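PDB 4S1H: pyridoxal kinase from Entamoeba histolytica, which probably phosphorylates pyridoxal at the expense of ATP, with magnesium, to give pyridoxal 5'-phosphate. Local coordinates for residues T214-T219 with S243-I248; Y222-W227 with E235-R240. All blocks are in the same frame, centred on the assembly; numbering follows the deposited sequence.

Contact 1 of 2, residues T214-T219 with S243-I248. With ADP (adenosine-5'-diphosphate), chain C.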
loop_
_atom_site.group_PDB
_atom_site.type_symbol
_atom_site.label_atom_id
_atom_site.label_comp_id
_atom_site.label_asym_id
_atom_site.label_seq_id
_atom_site.Cartn_x
_atom_site.Cartn_y
_atom_site.Cartn_z
ATOM N N THR A 214 6.988 -3.645 -16.348
ATOM C CA THR A 214 6.852 -2.429 -15.594
ATOM C C THR A 214 6.860 -2.792 -14.091
ATOM O O THR A 214 6.378 -3.848 -13.689
ATOM C CB THR A 214 5.567 -1.691 -16.035
ATOM O OG1 THR A 214 5.662 -1.376 -17.435
ATOM C CG2 THR A 214 5.365 -0.413 -15.244
ATOM N N GLY A 215 7.494 -1.950 -13.300
ATOM C CA GLY A 215 7.662 -2.202 -11.860
ATOM C C GLY A 215 8.770 -3.160 -11.448
ATOM O O GLY A 215 8.908 -3.507 -10.265
ATOM N N VAL A 216 9.571 -3.613 -12.400
ATOM C CA VAL A 216 10.604 -4.607 -12.068
ATOM C C VAL A 216 11.762 -4.009 -11.286
ATOM O O VAL A 216 12.255 -4.592 -10.315
ATOM C CB VAL A 216 11.115 -5.375 -13.312
ATOM C CG1 VAL A 216 10.128 -6.450 -13.680
ATOM C CG2 VAL A 216 11.380 -4.462 -14.516
ATOM N N GLY A 217 12.209 -2.828 -11.693
ATOM C CA GLY A 217 13.217 -2.120 -10.946
ATOM C C GLY A 217 12.769 -1.761 -9.555
ATOM O O GLY A 217 13.549 -1.816 -8.618
ATOM N N ASP A 218 11.509 -1.358 -9.431
ATOM C CA ASP A 218 10.961 -1.057 -8.110
ATOM C C ASP A 218 10.963 -2.310 -7.219
ATOM O O ASP A 218 11.340 -2.254 -6.046
ATOM C CB ASP A 218 9.528 -0.485 -8.254
ATOM C CG ASP A 218 9.477 0.763 -9.161
ATOM O OD1 ASP A 218 10.531 1.458 -9.286
ATOM O OD2 ASP A 218 8.393 1.043 -9.754
ATOM N N THR A 219 10.518 -3.420 -7.777
ATOM C CA THR A 219 10.471 -4.695 -7.067
ATOM C C THR A 219 11.879 -5.086 -6.626
ATOM O O THR A 219 12.098 -5.417 -5.473
ATOM C CB THR A 219 9.814 -5.754 -7.947
ATOM O OG1 THR A 219 8.463 -5.358 -8.212
ATOM C CG2 THR A 219 9.861 -7.124 -7.315
ATOM N N SER A 243 17.300 -13.257 -8.087
ATOM C CA SER A 243 16.756 -14.606 -8.173
ATOM C C SER A 243 15.272 -14.629 -7.987
ATOM O O SER A 243 14.557 -15.250 -8.783
ATOM C CB SER A 243 17.474 -15.564 -7.213
ATOM O OG SER A 243 18.860 -15.635 -7.543
ATOM N N THR A 244 14.794 -13.954 -6.940
ATOM C CA THR A 244 13.362 -13.866 -6.675
ATOM C C THR A 244 12.645 -13.169 -7.828
ATOM O O THR A 244 11.592 -13.619 -8.274
ATOM C CB THR A 244 13.125 -13.174 -5.336
ATOM O OG1 THR A 244 13.693 -13.992 -4.305
ATOM C CG2 THR A 244 11.635 -12.967 -5.065
ATOM N N LEU A 245 13.266 -12.127 -8.373
ATOM C CA LEU A 245 12.672 -11.436 -9.525
ATOM C C LEU A 245 12.543 -12.329 -10.759
ATOM O O LEU A 245 11.528 -12.269 -11.472
ATOM C CB LEU A 245 13.480 -10.180 -9.846
ATOM C CG LEU A 245 12.870 -9.027 -10.647
ATOM C CD1 LEU A 245 11.393 -8.765 -10.416
ATOM C CD2 LEU A 245 13.667 -7.770 -10.326
ATOM N N GLN A 246 13.543 -13.175 -11.045
ATOM C CA GLN A 246 13.421 -14.122 -12.162
ATOM C C GLN A 246 12.243 -15.040 -11.960
ATOM O O GLN A 246 11.466 -15.290 -12.876
ATOM C CB GLN A 246 14.694 -14.965 -12.363
ATOM C CG GLN A 246 15.819 -14.247 -13.060
ATOM C CD GLN A 246 15.438 -13.738 -14.454
ATOM O OE1 GLN A 246 15.093 -12.584 -14.653
ATOM N NE2 GLN A 246 15.478 -14.637 -15.428
ATOM N N THR A 247 12.041 -15.494 -10.719
ATOM C CA THR A 247 10.897 -16.327 -10.412
ATOM C C THR A 247 9.580 -15.598 -10.690
ATOM O O THR A 247 8.677 -16.183 -11.289
ATOM C CB THR A 247 10.942 -16.804 -8.953
ATOM O OG1 THR A 247 12.120 -17.595 -8.773
ATOM C CG2 THR A 247 9.693 -17.629 -8.600
ATOM N N ILE A 248 9.482 -14.336 -10.284
ATOM C CA ILE A 248 8.277 -13.549 -10.519
ATOM C C ILE A 248 8.016 -13.394 -12.010
ATOM O O ILE A 248 6.898 -13.611 -12.475
ATOM C CB ILE A 248 8.334 -12.165 -9.853
ATOM C CG1 ILE A 248 8.380 -12.304 -8.326
ATOM C CG2 ILE A 248 7.137 -11.297 -10.264
ATOM C CD1 ILE A 248 8.805 -11.042 -7.624
HETATM P PB ADP C . 13.842 -0.698 -14.341
HETATM O O1B ADP C . 14.148 -0.516 -15.810
HETATM O O2B ADP C . 12.368 -0.937 -14.059
HETATM O O3B ADP C . 14.519 0.346 -13.507
HETATM P PA ADP C . 15.476 -3.051 -14.789
HETATM O O1A ADP C . 16.917 -2.671 -14.580
HETATM O O2A ADP C . 14.926 -3.105 -16.176
HETATM O O3A ADP C . 14.534 -2.077 -13.899
HETATM O "O5'" ADP C . 15.186 -4.444 -14.097
HETATM C "C5'" ADP C . 15.479 -4.736 -12.746
HETATM C "C4'" ADP C . 15.816 -6.198 -12.679
HETATM O "O4'" ADP C . 14.710 -6.960 -13.165
HETATM C "C3'" ADP C . 16.991 -6.545 -13.587
HETATM O "O3'" ADP C . 18.236 -6.432 -12.888
HETATM C "C2'" ADP C . 16.662 -7.944 -14.009
HETATM O "O2'" ADP C . 17.100 -8.859 -13.015
HETATM C "C1'" ADP C . 15.145 -7.983 -14.049
HETATM N N9 ADP C . 14.546 -7.789 -15.391
HETATM C C8 ADP C . 13.953 -6.707 -15.912
HETATM N N7 ADP C . 13.501 -6.940 -17.169
HETATM C C5 ADP C . 13.807 -8.213 -17.457
HETATM C C6 ADP C . 13.609 -9.124 -18.609
HETATM N N6 ADP C . 12.990 -8.670 -19.718
HETATM N N1 ADP C . 14.088 -10.381 -18.496
HETATM C C2 ADP C . 14.719 -10.825 -17.373
HETATM N N3 ADP C . 14.922 -10.050 -16.288
HETATM C C4 ADP C . 14.491 -8.766 -16.282
#
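Thr219 and Leu245 mark the nearest approach of the two backbones, their CA atoms 7.5 Å apart, where the first turn of helix 216-229 meets helix 234-250. Gly215, with positive phi, holds the N-cap position, and its O accepts from both Thr219 N and Thr219 OG1 (2.8 Å), which arrive on opposite faces of the carbonyl plane. That second bond satisfies the buried hydroxyl and leaves the methyl of Thr219 facing helix 234-250: CG2, anti to the backbone N, packs on Leu245 CD1 at 3.8 Å and meets Ile248 CD1 tip to tip. Leucine suits its place because its two branches do different work. CD1 goes to Thr219 and Val216 CG1, whereas CD2 lies 3.5 Å from Val216 O and 3.1 Å from O4' of the ADP ribose. Val216 crosses Leu245 at about a right angle and offers its other methyl, CG2, to ADP C8 at 3.7 Å. Gly217 N donates to ADP O2B over 3.0 Å, and glycine suits the place because its bare CA lets the beta-phosphate sit close against the helix start. A glycine-rich turn leading into a helix whose N-terminal backbone receives the phosphate is consistent with the anion hole of ribokinase-like kinases, backed here by Leu245 and Ile248.

Contact 2 of 2, residues Y222-W227 with E235-R240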
loop_
_atom_site.group_PDB
_atom_site.type_symbol
_atom_site.label_atom_id
_atom_site.label_comp_id
_atom_site.label_asym_id
_atom_site.label_seq_id
_atom_site.Cartn_x
_atom_site.Cartn_y
_atom_site.Cartn_z
ATOM N N TYR A 222 12.985 -2.967 -3.510
ATOM C CA TYR A 222 12.422 -3.310 -2.182
ATOM C C TYR A 222 12.811 -4.697 -1.680
ATOM O O TYR A 222 12.997 -4.878 -0.487
ATOM C CB TYR A 222 10.906 -3.105 -2.149
ATOM C CG TYR A 222 10.589 -1.638 -2.259
ATOM C CD1 TYR A 222 10.800 -0.766 -1.174
ATOM C CD2 TYR A 222 10.112 -1.106 -3.434
ATOM C CE1 TYR A 222 10.538 0.604 -1.290
ATOM C CE2 TYR A 222 9.854 0.257 -3.554
ATOM C CZ TYR A 222 10.079 1.092 -2.486
ATOM O OH TYR A 222 9.825 2.434 -2.582
ATOM N N ILE A 223 13.041 -5.646 -2.580
ATOM C CA ILE A 223 13.533 -6.961 -2.126
ATOM C C ILE A 223 14.986 -6.807 -1.631
ATOM O O ILE A 223 15.331 -7.298 -0.553
ATOM C CB ILE A 223 13.432 -8.060 -3.200
ATOM C CG1 ILE A 223 11.957 -8.275 -3.610
ATOM C CG2 ILE A 223 13.984 -9.372 -2.642
ATOM C CD1 ILE A 223 11.754 -9.156 -4.833
ATOM N N LEU A 224 15.812 -6.150 -2.437
ATOM C CA LEU A 224 17.207 -5.855 -2.030
ATOM C C LEU A 224 17.291 -5.158 -0.670
ATOM O O LEU A 224 17.971 -5.621 0.246
ATOM C CB LEU A 224 17.864 -4.976 -3.095
ATOM C CG LEU A 224 19.228 -4.391 -2.742
ATOM C CD1 LEU A 224 20.216 -5.512 -2.503
ATOM C CD2 LEU A 224 19.653 -3.462 -3.861
ATOM N N LEU A 225 16.509 -4.083 -0.502
ATOM C CA LEU A 225 16.478 -3.345 0.776
ATOM C C LEU A 225 16.021 -4.203 1.931
ATOM O O LEU A 225 16.603 -4.139 3.008
ATOM C CB LEU A 225 15.533 -2.150 0.684
ATOM C CG LEU A 225 15.462 -1.301 1.949
ATOM C CD1 LEU A 225 16.726 -0.468 2.104
ATOM C CD2 LEU A 225 14.204 -0.453 1.923
ATOM N N SER A 226 14.970 -5.014 1.725
ATOM C CA SER A 226 14.482 -5.892 2.793
ATOM C C SER A 226 15.619 -6.806 3.289
ATOM O O SER A 226 15.808 -6.950 4.477
ATOM C CB SER A 226 13.287 -6.717 2.348
ATOM O OG SER A 226 12.219 -5.852 2.006
ATOM N N TRP A 227 16.396 -7.402 2.374
ATOM C CA TRP A 227 17.482 -8.284 2.800
ATOM C C TRP A 227 18.639 -7.516 3.469
ATOM O O TRP A 227 19.183 -7.986 4.444
ATOM C CB TRP A 227 18.014 -9.116 1.640
ATOM C CG TRP A 227 17.120 -10.220 1.226
ATOM C CD1 TRP A 227 16.668 -10.455 -0.019
ATOM C CD2 TRP A 227 16.571 -11.263 2.063
ATOM N NE1 TRP A 227 15.871 -11.576 -0.028
ATOM C CE2 TRP A 227 15.786 -12.080 1.243
ATOM C CE3 TRP A 227 16.677 -11.585 3.432
ATOM C CZ2 TRP A 227 15.074 -13.187 1.730
ATOM C CZ3 TRP A 227 15.951 -12.678 3.926
ATOM C CH2 TRP A 227 15.168 -13.472 3.075
ATOM N N GLU A 235 26.182 -8.487 -1.491
ATOM C CA GLU A 235 26.308 -9.473 -2.577
ATOM C C GLU A 235 25.180 -10.488 -2.554
ATOM O O GLU A 235 24.587 -10.790 -3.590
ATOM C CB GLU A 235 27.626 -10.257 -2.505
ATOM C CG GLU A 235 28.820 -9.528 -3.027
ATOM C CD GLU A 235 30.050 -10.424 -3.054
ATOM O OE1 GLU A 235 29.877 -11.671 -3.043
ATOM O OE2 GLU A 235 31.167 -9.874 -3.045
ATOM N N HIS A 236 24.916 -11.018 -1.366
ATOM C CA HIS A 236 23.894 -12.045 -1.186
ATOM C C HIS A 236 22.497 -11.432 -1.305
ATOM O O HIS A 236 21.608 -12.077 -1.888
ATOM C CB HIS A 236 24.130 -12.781 0.142
ATOM C CG HIS A 236 25.457 -13.489 0.201
ATOM N ND1 HIS A 236 25.668 -14.723 -0.375
ATOM C CD2 HIS A 236 26.654 -13.102 0.701
ATOM C CE1 HIS A 236 26.930 -15.080 -0.201
ATOM N NE2 HIS A 236 27.553 -14.106 0.435
ATOM N N ALA A 237 22.298 -10.199 -0.801
ATOM C CA ALA A 237 21.015 -9.490 -0.928
ATOM C C ALA A 237 20.684 -9.266 -2.402
ATOM O O ALA A 237 19.580 -9.518 -2.851
ATOM C CB ALA A 237 21.023 -8.163 -0.165
ATOM N N VAL A 238 21.688 -8.848 -3.170
ATOM C CA VAL A 238 21.466 -8.626 -4.603
ATOM C C VAL A 238 21.106 -9.939 -5.325
ATOM O O VAL A 238 20.150 -10.001 -6.122
ATOM C CB VAL A 238 22.703 -8.016 -5.283
ATOM C CG1 VAL A 238 22.558 -7.991 -6.806
ATOM C CG2 VAL A 238 22.959 -6.606 -4.772
ATOM N N ASN A 239 21.855 -11.001 -5.022
ATOM C CA ASN A 239 21.635 -12.305 -5.671
ATOM C C ASN A 239 20.248 -12.845 -5.338
ATOM O O ASN A 239 19.528 -13.301 -6.207
ATOM C CB ASN A 239 22.734 -13.279 -5.252
ATOM C CG ASN A 239 22.911 -14.433 -6.231
ATOM O OD1 ASN A 239 21.964 -14.873 -6.902
ATOM N ND2 ASN A 239 24.103 -14.973 -6.260
ATOM N N ARG A 240 19.850 -12.743 -4.068
ATOM C CA ARG A 240 18.502 -13.186 -3.678
ATOM C C ARG A 240 17.427 -12.380 -4.384
ATOM O O ARG A 240 16.443 -12.925 -4.864
ATOM C CB ARG A 240 18.293 -13.049 -2.178
ATOM C CG ARG A 240 19.087 -14.033 -1.363
ATOM C CD ARG A 240 18.762 -13.904 0.126
ATOM N NE ARG A 240 19.619 -14.758 0.924
ATOM C CZ ARG A 240 19.504 -14.951 2.249
ATOM N NH1 ARG A 240 18.561 -14.344 2.940
ATOM N NH2 ARG A 240 20.343 -15.776 2.867
#
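The Arg240 side chain passes across one face of the Trp227 indole and can be followed from its root. CB begins just beyond the rim on the NE1 side, 3.6 Å from Trp227 NE1. The chain then runs extended from CG to NE, which carries CD over the five-membered ring in a CH-pi contact, 3.7 Å from the centroid. NE turns to a partner elsewhere, a salt bridge to Glu272, whose other carboxylate oxygen is hydrogen-bonded to His236. Further out, CZ stands 4.5 Å from the centroid of the six-membered ring and only 6° off its normal, a cation-pi interaction. The guanidinium is upright on the indole, the planes 89° apart, so one edge points down and NH1 comes within 3.2 Å of Trp227 CZ3. Arginine fits here because its methylenes cover the apolar ring while its charge reaches both the pi cloud and the carboxylate.

The setting is a helical hairpin of the ribokinase-like fold: helices 216-229 and 234-250 are joined by a short connection, and the axes of segments 222-227 and 235-240, roughly antiparallel, approach to 8.4 Å at 143°. Ala237 permits this approach, since its small CB takes Trp227 CB at 3.6 Å on one flank and Leu224 CD1 on another. Leu224, with CG anti to the backbone N, sends CD1 on to Val238 CG2 at 3.7 Å. The indole of Trp227 also meets Phe29 edge-to-face, and Ser226 OG returns to Tyr222 O, satisfying a hydroxyl buried beside helix 18-28.

How the contacts relate
Both contacts join helix 216-229 to helix 234-250, contact 2 near the connection between them and contact 1 at the far end of the pair, with centres 11 Å apart. They meet directly where Thr244 CG2 packs on Ile223 CD1 at 3.8 Å. Both are largely buried, but contact 2 includes the partly exposed Arg240. Contact 1 is a small van der Waals contact, mostly between apolar side chains and without hydrogen bonds across the segments, with the backbone N-H of Gly217 serving the nucleotide. Contact 2 buries nearly twice the surface (307 against 158 Å²) and adds a guanidinium edge-on over an aromatic face, while its Leu224 side still borders the magnesium site.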